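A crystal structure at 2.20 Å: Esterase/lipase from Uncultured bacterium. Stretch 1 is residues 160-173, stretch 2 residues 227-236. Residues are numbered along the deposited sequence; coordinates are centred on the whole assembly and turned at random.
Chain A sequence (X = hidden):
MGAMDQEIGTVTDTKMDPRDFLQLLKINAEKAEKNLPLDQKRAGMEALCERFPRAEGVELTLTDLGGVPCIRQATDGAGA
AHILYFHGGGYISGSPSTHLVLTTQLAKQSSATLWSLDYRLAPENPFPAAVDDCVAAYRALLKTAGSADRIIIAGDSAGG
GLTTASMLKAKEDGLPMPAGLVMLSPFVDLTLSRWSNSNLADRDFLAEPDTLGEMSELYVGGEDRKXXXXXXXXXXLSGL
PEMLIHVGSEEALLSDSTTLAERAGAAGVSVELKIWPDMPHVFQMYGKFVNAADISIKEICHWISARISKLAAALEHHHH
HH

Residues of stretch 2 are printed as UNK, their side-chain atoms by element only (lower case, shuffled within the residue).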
# COMPACT_ATOMS: atom_id res chain seq x y z
N GLY A 160 -16.83 -0.71 -1.34
CA GLY A 160 -15.49 -1.02 -1.91
C GLY A 160 -15.44 -2.30 -2.76
O GLY A 160 -14.85 -2.30 -3.84
N GLY A 161 -16.04 -3.38 -2.28
CA GLY A 161 -16.26 -4.57 -3.11
C GLY A 161 -16.86 -4.27 -4.48
O GLY A 161 -16.30 -4.64 -5.52
N LEU A 162 -17.99 -3.57 -4.47
CA LEU A 162 -18.71 -3.21 -5.67
C LEU A 162 -17.97 -2.24 -6.56
O LEU A 162 -18.17 -2.29 -7.79
CB LEU A 162 -20.10 -2.66 -5.33
CG LEU A 162 -21.04 -3.59 -4.52
CD1 LEU A 162 -22.10 -2.76 -3.86
CD2 LEU A 162 -21.68 -4.73 -5.44
N THR A 163 -17.17 -1.33 -6.00
CA THR A 163 -16.37 -0.50 -6.86
C THR A 163 -15.38 -1.29 -7.73
O THR A 163 -15.16 -0.92 -8.86
CB THR A 163 -15.73 0.74 -6.20
OG1 THR A 163 -14.31 0.82 -6.52
CG2 THR A 163 -16.00 0.84 -4.77
N THR A 164 -14.83 -2.39 -7.23
CA THR A 164 -14.09 -3.31 -8.08
C THR A 164 -14.98 -4.16 -8.99
O THR A 164 -14.99 -3.92 -10.22
CB THR A 164 -13.10 -4.10 -7.33
OG1 THR A 164 -12.16 -3.17 -6.84
CG2 THR A 164 -12.36 -5.10 -8.24
N ALA A 165 -15.73 -5.10 -8.40
CA ALA A 165 -16.82 -5.83 -9.12
C ALA A 165 -17.58 -5.09 -10.24
O ALA A 165 -17.56 -5.49 -11.37
CB ALA A 165 -17.78 -6.39 -8.12
N SER A 166 -18.24 -3.97 -9.94
CA SER A 166 -18.91 -3.18 -11.01
C SER A 166 -18.04 -2.85 -12.25
O SER A 166 -18.57 -2.71 -13.37
CB SER A 166 -19.44 -1.84 -10.45
OG SER A 166 -18.37 -0.92 -10.14
N MET A 167 -16.73 -2.69 -12.06
CA MET A 167 -15.87 -2.31 -13.17
C MET A 167 -15.43 -3.56 -13.95
O MET A 167 -15.26 -3.48 -15.18
CB MET A 167 -14.66 -1.45 -12.72
CG MET A 167 -15.11 -0.13 -12.20
SD MET A 167 -15.98 0.83 -13.49
CE MET A 167 -17.71 0.70 -12.91
N LEU A 168 -15.25 -4.68 -13.23
CA LEU A 168 -15.04 -5.94 -13.88
C LEU A 168 -16.18 -6.23 -14.88
O LEU A 168 -15.92 -6.47 -16.05
CB LEU A 168 -14.86 -7.07 -12.85
CG LEU A 168 -13.53 -7.00 -12.08
CD1 LEU A 168 -13.46 -7.93 -10.89
CD2 LEU A 168 -12.36 -7.27 -13.01
N LYS A 169 -17.43 -6.10 -14.43
CA LYS A 169 -18.64 -6.25 -15.27
C LYS A 169 -18.67 -5.14 -16.34
O LYS A 169 -18.98 -5.39 -17.54
CB LYS A 169 -19.90 -6.16 -14.40
CG LYS A 169 -21.04 -7.15 -14.72
CD LYS A 169 -21.80 -6.87 -15.99
CE LYS A 169 -22.82 -8.00 -16.29
NZ LYS A 169 -22.02 -9.27 -16.39
N ALA A 170 -18.38 -3.92 -15.91
CA ALA A 170 -18.35 -2.82 -16.86
C ALA A 170 -17.33 -3.20 -17.95
O ALA A 170 -17.59 -2.98 -19.13
CB ALA A 170 -17.99 -1.54 -16.16
N LYS A 171 -16.22 -3.84 -17.57
CA LYS A 171 -15.16 -4.22 -18.52
C LYS A 171 -15.63 -5.35 -19.45
O LYS A 171 -15.49 -5.18 -20.66
CB LYS A 171 -13.86 -4.63 -17.80
CG LYS A 171 -12.53 -4.55 -18.64
CD LYS A 171 -11.27 -4.97 -17.81
CE LYS A 171 -11.23 -6.49 -17.62
NZ LYS A 171 -10.61 -7.04 -16.32
N GLU A 172 -16.13 -6.46 -18.86
CA GLU A 172 -16.79 -7.56 -19.61
C GLU A 172 -17.68 -6.98 -20.68
O GLU A 172 -17.54 -7.31 -21.83
CB GLU A 172 -17.63 -8.49 -18.72
CG GLU A 172 -16.90 -9.79 -18.23
CD GLU A 172 -17.64 -10.57 -17.08
OE1 GLU A 172 -17.09 -10.71 -15.94
OE2 GLU A 172 -18.80 -11.04 -17.32
N ASP A 173 -18.54 -6.05 -20.28
CA ASP A 173 -19.54 -5.47 -21.16
C ASP A 173 -19.01 -4.48 -22.17
O ASP A 173 -19.78 -3.99 -22.97
CB ASP A 173 -20.66 -4.82 -20.34
CG ASP A 173 -21.46 -5.85 -19.55
OD1 ASP A 173 -21.12 -7.04 -19.67
OD2 ASP A 173 -22.42 -5.49 -18.84
N UNK A 227 -17.03 -16.53 -6.55
CA UNK A 227 -17.40 -15.83 -7.73
C UNK A 227 -16.57 -14.55 -7.80
O UNK A 227 -16.59 -13.76 -6.88
n UNK A 227 -18.83 -14.08 -9.62
o UNK A 227 -20.48 -15.58 -9.36
c UNK A 227 -18.86 -15.45 -7.64
c UNK A 227 -19.44 -15.05 -8.95
N UNK A 228 -15.86 -14.34 -8.93
CA UNK A 228 -15.07 -13.12 -9.07
C UNK A 228 -15.88 -11.87 -8.79
O UNK A 228 -15.35 -10.97 -8.20
c UNK A 228 -14.51 -14.59 -10.79
c UNK A 228 -14.63 -13.17 -10.53
c UNK A 228 -15.65 -15.25 -10.07
N UNK A 229 -17.15 -11.84 -9.16
CA UNK A 229 -18.00 -10.62 -9.00
C UNK A 229 -18.57 -10.44 -7.59
O UNK A 229 -19.14 -9.38 -7.26
c UNK A 229 -19.15 -10.63 -10.01
c UNK A 229 -18.91 -9.94 -11.35
c UNK A 229 -17.52 -10.21 -11.88
c UNK A 229 -19.94 -10.46 -12.31
N UNK A 230 -18.41 -11.47 -6.76
CA UNK A 230 -18.74 -11.43 -5.35
C UNK A 230 -17.46 -11.12 -4.51
O UNK A 230 -17.43 -10.20 -3.69
c UNK A 230 -19.61 -12.90 -3.39
c UNK A 230 -20.66 -13.12 -5.65
c UNK A 230 -21.34 -14.40 -5.19
c UNK A 230 -19.36 -12.82 -4.91
N UNK A 231 -16.44 -11.95 -4.68
CA UNK A 231 -15.14 -11.81 -4.00
C UNK A 231 -13.99 -11.46 -5.00
O UNK A 231 -13.17 -12.34 -5.40
c UNK A 231 -14.80 -13.04 -3.17
o UNK A 231 -15.80 -13.33 -2.18
N UNK A 232 -13.90 -10.17 -5.37
CA UNK A 232 -12.99 -9.77 -6.44
C UNK A 232 -11.54 -10.18 -6.19
O UNK A 232 -10.74 -10.29 -7.11
c UNK A 232 -14.63 -8.06 -6.07
c UNK A 232 -13.20 -8.25 -6.48
c UNK A 232 -14.68 -9.00 -4.89
N UNK A 233 -11.20 -10.47 -4.94
CA UNK A 233 -9.92 -11.07 -4.65
C UNK A 233 -9.61 -12.31 -5.56
O UNK A 233 -8.46 -12.55 -5.92
c UNK A 233 -9.02 -12.45 -2.80
c UNK A 233 -9.82 -11.30 -3.13
c UNK A 233 -9.26 -10.06 -2.44
N UNK A 234 -10.63 -13.05 -5.95
CA UNK A 234 -10.44 -14.23 -6.79
C UNK A 234 -10.56 -13.90 -8.27
O UNK A 234 -10.51 -14.79 -9.06
c UNK A 234 -11.40 -15.37 -6.33
c UNK A 234 -10.53 -16.13 -2.16
o UNK A 234 -10.24 -16.35 -0.82
c UNK A 234 -11.12 -15.69 -4.87
c UNK A 234 -11.91 -15.15 -3.85
c UNK A 234 -9.71 -16.68 -3.16
c UNK A 234 -10.00 -16.45 -4.50
c UNK A 234 -11.63 -15.38 -2.51
N UNK A 235 -10.69 -12.63 -8.66
CA UNK A 235 -10.90 -12.28 -10.10
C UNK A 235 -9.64 -12.32 -11.00
O UNK A 235 -8.51 -12.48 -10.53
c UNK A 235 -11.59 -10.92 -10.23
N UNK A 236 -9.86 -12.18 -12.30
CA UNK A 236 -8.82 -11.76 -13.22
C UNK A 236 -8.96 -10.26 -13.22
O UNK A 236 -9.89 -9.68 -13.77
c UNK A 236 -8.18 -11.63 -15.67
o UNK A 236 -7.26 -10.88 -15.28
o UNK A 236 -8.45 -11.83 -16.88
c UNK A 236 -9.04 -12.32 -14.62

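Position 227 has four side-chain atoms, two carbons with the second carrying one oxygen and one nitrogen, and none of them reaches the helix of stretch 1. A carboxamide of this length is asparagine, Asn227. Its work here is backbone work: its O accepts from the N atoms of both 230 and 231, which curls the chain at the start of the stretch.

At 228, three carbons close a ring onto the backbone N, so this is proline, Pro228. The ring makes no close contact with the helix; Pro228 O, on the backbone, is 4.5 Å from Leu168 CD1.

Position 229 carries four carbons forked at the second, the pattern of leucine: Leu229. Its CA-to-CB bond points sideways, yet the fork comes nearer the helix. Leu229 CD1 lies 4.2 Å from Leu168 CB and 4.1 Å from Glu172 OE1, while Leu229 CD2 lies 4.2 Å from Lys169 CG. The aliphatic part of a lysine thus serves as apolar surface. The backbone comes close too: the CA atoms of Ala165 and Leu229 are 4.9 Å apart, and Ala165 CB is 3.4 Å from Leu229 O. So close an approach goes with a small residue on the helix.

Position 230 again has four carbons, but the fork is at the first and one arm is two carbons long, which makes it isoleucine, Ile230. It points away from the helix and is buried. At 231, one carbon followed by one oxygen gives serine, Ser231, also directed away.

Position 232 repeats the three-carbon ring closed onto N: Pro232. This one points toward the helix and fits against Gly161, Thr164 and Ala165. Pro232 CG is 3.8 Å from Gly161 O and 4.1 Å from Ala165 CB, and Pro232 CB is 3.7 Å from Thr164 CG2.

Position 233 has one carbon bearing two more, valine, Val233, turned away. Position 234 has one carbon, then a six-carbon ring bearing an oxygen: tyrosine, Tyr234, out of reach of the helix, its OH hydrogen-bonded elsewhere in the structure.

Position 235 has a single carbon, so alanine, Ala235. Its CB points toward the helix and meets Leu168 CD1 at 3.6 Å. At 236, two carbons with two oxygens on the second give aspartate, Asp236. The carboxylate makes no contact with the helix, whereas Asp236 O, on the backbone, lies 3.5 Å from Leu168 CD2.

The contact works by shape, with no hydrogen bond across it and 395 Å² buried in all. Gly161, Ala165 and Leu168 follow one another at helical spacing; Pro232 packs against Gly161 O, Thr164 and Ala165, Ala165 CB meets Leu229 O, and Leu168 reaches out among Leu229, Pro232 and Ala235. Stretch 2 answers with a short 3-10 segment, 232-234, that begins with the proline facing the helix and sends Val233 the other way. The rule is two small residues followed by a leucine along one face, met by a compact turn.

Stretch 2 227-236: NPLISPVYAD
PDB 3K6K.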